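Local coordinates for putative uncharacterized protein (Coprinopsis cinerea, PDB 3W9A) that probably hydrolyses beta-glucans, being the beta-jelly-roll catalytic domain of a glycoside hydrolase of family 131, at residues V64-D67 / T68-W72; I100-N104 / T105-D109. One frame throughout, in Å; residues are numbered along the deposited sequence.

Contact 1 (V64-D67 / T68-W72); sequences VTID and TTATW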
ATOM      1  N   VAL A  64      -1.851  -9.734   1.090  1.00 11.11           N
ATOM      2  CA  VAL A  64      -3.195  -9.260   0.763  1.00 11.19           C
ATOM      3  C   VAL A  64      -3.690 -10.147  -0.351  1.00 11.11           C
ATOM      4  O   VAL A  64      -3.069 -10.199  -1.385  1.00 10.84           O
ATOM      5  CB  VAL A  64      -3.144  -7.772   0.318  1.00 11.12           C
ATOM      6  CG1 VAL A  64      -4.428  -7.351  -0.374  1.00 11.35           C
ATOM      7  CG2 VAL A  64      -2.836  -6.877   1.512  1.00 11.18           C
ATOM      8  N   THR A  65      -4.807 -10.843  -0.143  1.00 11.56           N
ATOM      9  CA  THR A  65      -5.359 -11.711  -1.179  1.00 11.92           C
ATOM     10  C   THR A  65      -6.725 -11.233  -1.679  1.00 12.27           C
ATOM     11  O   THR A  65      -7.651 -11.007  -0.893  1.00 12.29           O
ATOM     12  CB  THR A  65      -5.465 -13.192  -0.694  1.00 11.92           C
ATOM     13  OG1 THR A  65      -4.169 -13.696  -0.358  1.00 11.70           O
ATOM     14  CG2 THR A  65      -6.091 -14.102  -1.777  1.00 12.13           C
ATOM     15  N   ILE A  66      -6.853 -11.127  -2.999  1.00 12.58           N
ATOM     16  CA  ILE A  66      -8.145 -10.935  -3.643  1.00 13.27           C
ATOM     17  C   ILE A  66      -8.559 -12.195  -4.399  1.00 13.47           C
ATOM     18  O   ILE A  66      -7.752 -12.823  -5.084  1.00 13.19           O
ATOM     19  CB  ILE A  66      -8.157  -9.704  -4.574  1.00 13.95           C
ATOM     20  CG1 ILE A  66      -6.988  -9.755  -5.569  1.00 14.35           C
ATOM     21  CG2 ILE A  66      -8.159  -8.426  -3.738  1.00 13.95           C
ATOM     22  CD1 ILE A  66      -7.027  -8.722  -6.676  1.00 14.80           C
ATOM     23  N   ASP A  67      -9.802 -12.616  -4.208  1.00 13.67           N
ATOM     24  CA  ASP A  67     -10.357 -13.692  -5.023  1.00 13.58           C
ATOM     25  C   ASP A  67     -11.745 -13.285  -5.457  1.00 12.84           C
ATOM     26  O   ASP A  67     -12.158 -12.141  -5.203  1.00 12.40           O
ATOM     27  CB  ASP A  67     -10.331 -15.049  -4.290  1.00 14.31           C
ATOM     28  CG  ASP A  67     -11.257 -15.106  -3.082  1.00 14.99           C
ATOM     29  OD1 ASP A  67     -12.125 -14.228  -2.880  1.00 14.81           O
ATOM     30  OD2 ASP A  67     -11.089 -16.053  -2.301  1.00 16.35           O
ATOM     31  N   THR A  68     -12.462 -14.206  -6.106  1.00 12.42           N
ATOM     32  CA  THR A  68     -13.769 -13.907  -6.655  1.00 12.17           C
ATOM     33  C   THR A  68     -14.799 -13.562  -5.587  1.00 12.03           C
ATOM     34  O   THR A  68     -15.780 -12.917  -5.895  1.00 12.11           O
ATOM     35  CB  THR A  68     -14.339 -15.053  -7.523  1.00 12.48           C
ATOM     36  OG1 THR A  68     -14.568 -16.215  -6.724  1.00 13.18           O
ATOM     37  CG2 THR A  68     -13.414 -15.379  -8.618  1.00 12.63           C
ATOM     38  N   THR A  69     -14.563 -13.954  -4.336  1.00 11.79           N
ATOM     39  CA  THR A  69     -15.473 -13.587  -3.245  1.00 11.87           C
ATOM     40  C   THR A  69     -15.149 -12.250  -2.576  1.00 11.47           C
ATOM     41  O   THR A  69     -15.844 -11.861  -1.641  1.00 11.29           O
ATOM     42  CB  THR A  69     -15.483 -14.644  -2.145  1.00 12.04           C
ATOM     43  OG1 THR A  69     -14.268 -14.540  -1.363  1.00 12.52           O
ATOM     44  CG2 THR A  69     -15.640 -16.054  -2.742  1.00 12.22           C
ATOM     45  N   ALA A  70     -14.106 -11.560  -3.036  1.00 10.95           N
ATOM     46  CA  ALA A  70     -13.638 -10.328  -2.385  1.00 10.84           C
ATOM     47  C   ALA A  70     -14.411  -9.120  -2.897  1.00 10.87           C
ATOM     48  O   ALA A  70     -13.864  -8.235  -3.543  1.00 11.36           O
ATOM     49  CB  ALA A  70     -12.145 -10.140  -2.626  1.00 10.96           C
ATOM     50  N   THR A  71     -15.698  -9.094  -2.615  1.00 10.94           N
ATOM     51  CA  THR A  71     -16.597  -8.176  -3.263  1.00 11.13           C
ATOM     52  C   THR A  71     -17.270  -7.381  -2.158  1.00 11.79           C
ATOM     53  O   THR A  71     -17.883  -7.965  -1.268  1.00 11.53           O
ATOM     54  CB  THR A  71     -17.617  -8.960  -4.115  1.00 11.29           C
ATOM     55  OG1 THR A  71     -18.184 -10.022  -3.356  1.00 11.00           O
ATOM     56  CG2 THR A  71     -16.932  -9.587  -5.297  1.00 11.32           C
ATOM     57  N   TRP A  72     -17.125  -6.057  -2.185  1.00 11.92           N
ATOM     58  CA  TRP A  72     -17.654  -5.230  -1.102  1.00 12.10           C
ATOM     59  C   TRP A  72     -18.841  -4.388  -1.569  1.00 12.66           C
ATOM     60  O   TRP A  72     -20.003  -4.657  -1.197  1.00 12.98           O
ATOM     61  CB  TRP A  72     -16.547  -4.350  -0.517  1.00 11.93           C
ATOM     62  CG  TRP A  72     -17.028  -3.480   0.574  1.00 11.30           C
ATOM     63  CD1 TRP A  72     -17.594  -3.887   1.729  1.00 11.13           C
ATOM     64  CD2 TRP A  72     -17.007  -2.052   0.612  1.00 11.09           C
ATOM     65  NE1 TRP A  72     -17.931  -2.809   2.495  1.00 11.20           N
ATOM     66  CE2 TRP A  72     -17.579  -1.665   1.834  1.00 11.01           C
ATOM     67  CE3 TRP A  72     -16.550  -1.058  -0.263  1.00 11.09           C
ATOM     68  CZ2 TRP A  72     -17.706  -0.328   2.217  1.00 11.19           C
ATOM     69  CZ3 TRP A  72     -16.680   0.278   0.109  1.00 11.00           C
ATOM     70  CH2 TRP A  72     -17.261   0.632   1.337  1.00 11.25           C
TER
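An Asx turn laid over a type I beta turn joins Asp67 to Thr69 and Ala70, just where strand 61-66 runs out. The backbone closes the beta turn through Ala70 N and Asp67 O, 3.0 Å apart. Asp67 CG stands between its own N and carbonyl carbon (chi1 67°), which swings the carboxylate forward over the turn. There OD1 accepts twice from one residue. Thr69 N approaches Asp67 OD1 from well above the carboxylate plane at 2.9 Å, whereas Thr69 OG1 donates to Asp67 OD1 from the syn side, close to that plane, at a short 2.6 Å. With Asp67 replaced by an alanine, the Thr69 amide and hydroxyl would probably lose the acceptor they share. Below this polar grip, Ala70 CB faces back and meets Ile66 CB at 4.5 Å, a loose apolar touch. Ala70 then centres an inverse gamma turn that redirects the chain. Thr69 OG1 is also hydrogen-bonded to Tyr43 and Arg42, which tie the turn to a neighbouring loop. Ile66 and Ala70 rest on Thr79 of strand 77-83, and Ile66 also touches Val203 of strand 203-205, so the turn leaves one sheet with its apolar side against strands of the other.

Contact 2 (I100-N104 / T105-D109); sequences IKRTN and TNAPD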
ATOM      1  N   ILE A 100       6.141  -3.089  -1.255  1.00 12.44           N
ATOM      2  CA  ILE A 100       5.258  -4.024  -1.888  1.00 12.26           C
ATOM      3  C   ILE A 100       6.034  -5.024  -2.769  1.00 12.06           C
ATOM      4  O   ILE A 100       7.113  -4.724  -3.310  1.00 11.12           O
ATOM      5  CB  ILE A 100       4.178  -3.234  -2.661  1.00 12.77           C
ATOM      6  CG1 ILE A 100       3.064  -4.146  -3.164  1.00 13.15           C
ATOM      7  CG2 ILE A 100       4.763  -2.464  -3.826  1.00 12.82           C
ATOM      8  CD1 ILE A 100       1.769  -3.407  -3.437  1.00 13.36           C
ATOM      9  N   LYS A 101       5.508  -6.238  -2.865  1.00 12.12           N
ATOM     10  CA  LYS A 101       6.031  -7.210  -3.819  1.00 12.10           C
ATOM     11  C   LYS A 101       4.992  -8.225  -4.219  1.00 12.31           C
ATOM     12  O   LYS A 101       3.918  -8.337  -3.599  1.00 11.73           O
ATOM     13  CB  LYS A 101       7.230  -7.963  -3.253  1.00 12.53           C
ATOM     14  CG  LYS A 101       6.870  -9.043  -2.238  1.00 12.94           C
ATOM     15  CD  LYS A 101       7.868 -10.187  -2.251  1.00 13.30           C
ATOM     16  CE  LYS A 101       7.418 -11.299  -1.330  1.00 13.03           C
ATOM     17  NZ  LYS A 101       8.468 -12.343  -1.213  1.00 13.34           N
ATOM     18  N   ARG A 102       5.351  -8.981  -5.253  1.00 12.33           N
ATOM     19  CA  ARG A 102       4.607 -10.166  -5.662  1.00 12.71           C
ATOM     20  C   ARG A 102       5.552 -11.353  -5.682  1.00 12.44           C
ATOM     21  O   ARG A 102       6.768 -11.178  -5.597  1.00 12.56           O
ATOM     22  CB  ARG A 102       3.988  -9.962  -7.044  1.00 12.71           C
ATOM     23  CG  ARG A 102       4.983  -9.781  -8.183  1.00 12.71           C
ATOM     24  CD  ARG A 102       4.283 -10.083  -9.494  1.00 12.71           C
ATOM     25  NE  ARG A 102       5.198 -10.283 -10.597  1.00 12.16           N
ATOM     26  CZ  ARG A 102       5.542 -11.469 -11.104  1.00 12.09           C
ATOM     27  NH1 ARG A 102       5.088 -12.606 -10.586  1.00 11.90           N
ATOM     28  NH2 ARG A 102       6.364 -11.514 -12.146  1.00 11.85           N
ATOM     29  N   THR A 103       4.994 -12.555  -5.780  1.00 12.46           N
ATOM     30  CA  THR A 103       5.796 -13.758  -6.044  1.00 12.10           C
ATOM     31  C   THR A 103       5.316 -14.368  -7.347  1.00 11.86           C
ATOM     32  O   THR A 103       4.545 -13.754  -8.093  1.00 10.99           O
ATOM     33  CB  THR A 103       5.696 -14.787  -4.894  1.00 12.55           C
ATOM     34  OG1 THR A 103       4.371 -15.341  -4.815  1.00 12.28           O
ATOM     35  CG2 THR A 103       6.067 -14.150  -3.558  1.00 12.70           C
ATOM     36  N   ASN A 104       5.784 -15.574  -7.633  1.00 11.94           N
ATOM     37  CA  ASN A 104       5.266 -16.343  -8.745  1.00 12.31           C
ATOM     38  C   ASN A 104       3.966 -17.066  -8.407  1.00 12.22           C
ATOM     39  O   ASN A 104       3.211 -17.441  -9.300  1.00 11.85           O
ATOM     40  CB  ASN A 104       6.330 -17.320  -9.207  1.00 13.18           C
ATOM     41  CG  ASN A 104       7.368 -16.660 -10.094  1.00 14.23           C
ATOM     42  OD1 ASN A 104       7.093 -15.664 -10.770  1.00 15.91           O
ATOM     43  ND2 ASN A 104       8.544 -17.221 -10.116  1.00 14.86           N
ATOM     44  N   THR A 105       3.697 -17.247  -7.117  1.00 12.47           N
ATOM     45  CA  THR A 105       2.429 -17.862  -6.665  1.00 13.06           C
ATOM     46  C   THR A 105       1.311 -16.826  -6.626  1.00 13.09           C
ATOM     47  O   THR A 105       1.515 -15.718  -6.128  1.00 13.36           O
ATOM     48  CB  THR A 105       2.592 -18.497  -5.284  1.00 13.23           C
ATOM     49  OG1 THR A 105       3.677 -19.425  -5.314  1.00 14.28           O
ATOM     50  CG2 THR A 105       1.345 -19.234  -4.863  1.00 13.68           C
ATOM     51  N   ASN A 106       0.132 -17.194  -7.140  1.00 13.07           N
ATOM     52  CA  ASN A 106      -1.009 -16.298  -7.230  1.00 13.04           C
ATOM     53  C   ASN A 106      -0.577 -14.923  -7.750  1.00 12.95           C
ATOM     54  O   ASN A 106      -0.928 -13.893  -7.184  1.00 12.76           O
ATOM     55  CB  ASN A 106      -1.706 -16.156  -5.862  1.00 13.60           C
ATOM     56  CG  ASN A 106      -2.352 -17.450  -5.396  1.00 13.65           C
ATOM     57  OD1 ASN A 106      -2.779 -18.274  -6.212  1.00 13.73           O
ATOM     58  ND2 ASN A 106      -2.451 -17.620  -4.090  1.00 13.37           N
ATOM     59  N   ALA A 107       0.206 -14.937  -8.828  1.00 12.79           N
ATOM     60  CA  ALA A 107       0.804 -13.730  -9.367  1.00 12.52           C
ATOM     61  C   ALA A 107      -0.296 -12.843  -9.911  1.00 12.52           C
ATOM     62  O   ALA A 107      -1.185 -13.331 -10.580  1.00 13.12           O
ATOM     63  CB  ALA A 107       1.781 -14.090 -10.479  1.00 12.42           C
ATOM     64  N   PRO A 108      -0.270 -11.545  -9.601  1.00 12.58           N
ATOM     65  CA  PRO A 108      -1.259 -10.678 -10.219  1.00 12.65           C
ATOM     66  C   PRO A 108      -1.294 -10.816 -11.754  1.00 13.18           C
ATOM     67  O   PRO A 108      -0.252 -11.007 -12.376  1.00 13.12           O
ATOM     68  CB  PRO A 108      -0.799  -9.288  -9.791  1.00 12.77           C
ATOM     69  CG  PRO A 108      -0.164  -9.515  -8.463  1.00 12.64           C
ATOM     70  CD  PRO A 108       0.503 -10.847  -8.561  1.00 12.70           C
ATOM     71  N   ASP A 109      -2.490 -10.709 -12.330  1.00 13.39           N
ATOM     72  CA  ASP A 109      -2.729 -10.855 -13.767  1.00 13.67           C
ATOM     73  C   ASP A 109      -2.374  -9.577 -14.530  1.00 14.46           C
ATOM     74  O   ASP A 109      -3.113  -8.593 -14.456  1.00 14.13           O
ATOM     75  CB  ASP A 109      -4.200 -11.189 -13.980  1.00 13.42           C
ATOM     76  CG  ASP A 109      -4.537 -11.536 -15.410  1.00 12.99           C
ATOM     77  OD1 ASP A 109      -3.789 -11.197 -16.337  1.00 13.16           O
ATOM     78  OD2 ASP A 109      -5.593 -12.142 -15.597  1.00 12.67           O
TER
HETATM   79  O   HOH W   1       2.079 -12.864  -5.829  1.00  9.13           O
HETATM   80  O   HOH W   2       1.962 -15.824  -3.237  1.00 14.52           O
HETATM   81  O   HOH W   3       0.487 -17.255 -10.550  1.00 21.08           O
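Arg102 lays the start of its side chain obliquely across Pro108, meeting its CD, which lies 3.9 Å from Arg102 CB and scarcely farther from Arg102 CD. Extended from CG to NE, the chain carries the guanidinium past the ring to Ala107, whose CB comes within 3.6 Å of Arg102 NH1. The same nitrogen turns back to the adjoining residue in a weak bond to Thr103 O, while Arg102 NE is held by Phe151 O. Thr103 sets the polar side of the bend. With OG1 lodged between N and the carbonyl carbon (chi1 68°), it receives a weak, bent hydrogen bond from Thr105 N at 3.1 Å. Water supplies much of the remaining closure: one molecule links Thr103 N to Thr105 O, a second joins Thr103 OG1 to that same carbonyl, and a third spans Asn104 O and Ala107 N. Asn106, in the left-handed region of backbone conformation (phi 45°), turns the chain round, and its ND2 is anchored to Asp214. The bend thus follows strand 93-101 and returns along strand 213-224, where Pro108 touches Glu213 and Trp215, and also His114 of strand 114-119.

In the fold
Strand 213-224 is the element both contacts share: strands 61-66 and 93-101 each pair with it antiparallel, and each gives way to one of these bends. Asp214 connects them, one carboxylate oxygen bonding Thr65 in contact 1 and the other Asn106 in contact 2. Their centres nevertheless lie about 15 Å apart, and they do not touch. Neither belongs to the deep core. Contact 1 is partly buried and secured by a backbone bond and two direct bonds to a carboxylate, with an apolar underside; contact 2 lies at the surface, where weak bonds and bridging waters do the corresponding work. The comparison illustrates two ways a jelly roll can end a strand of one sheet.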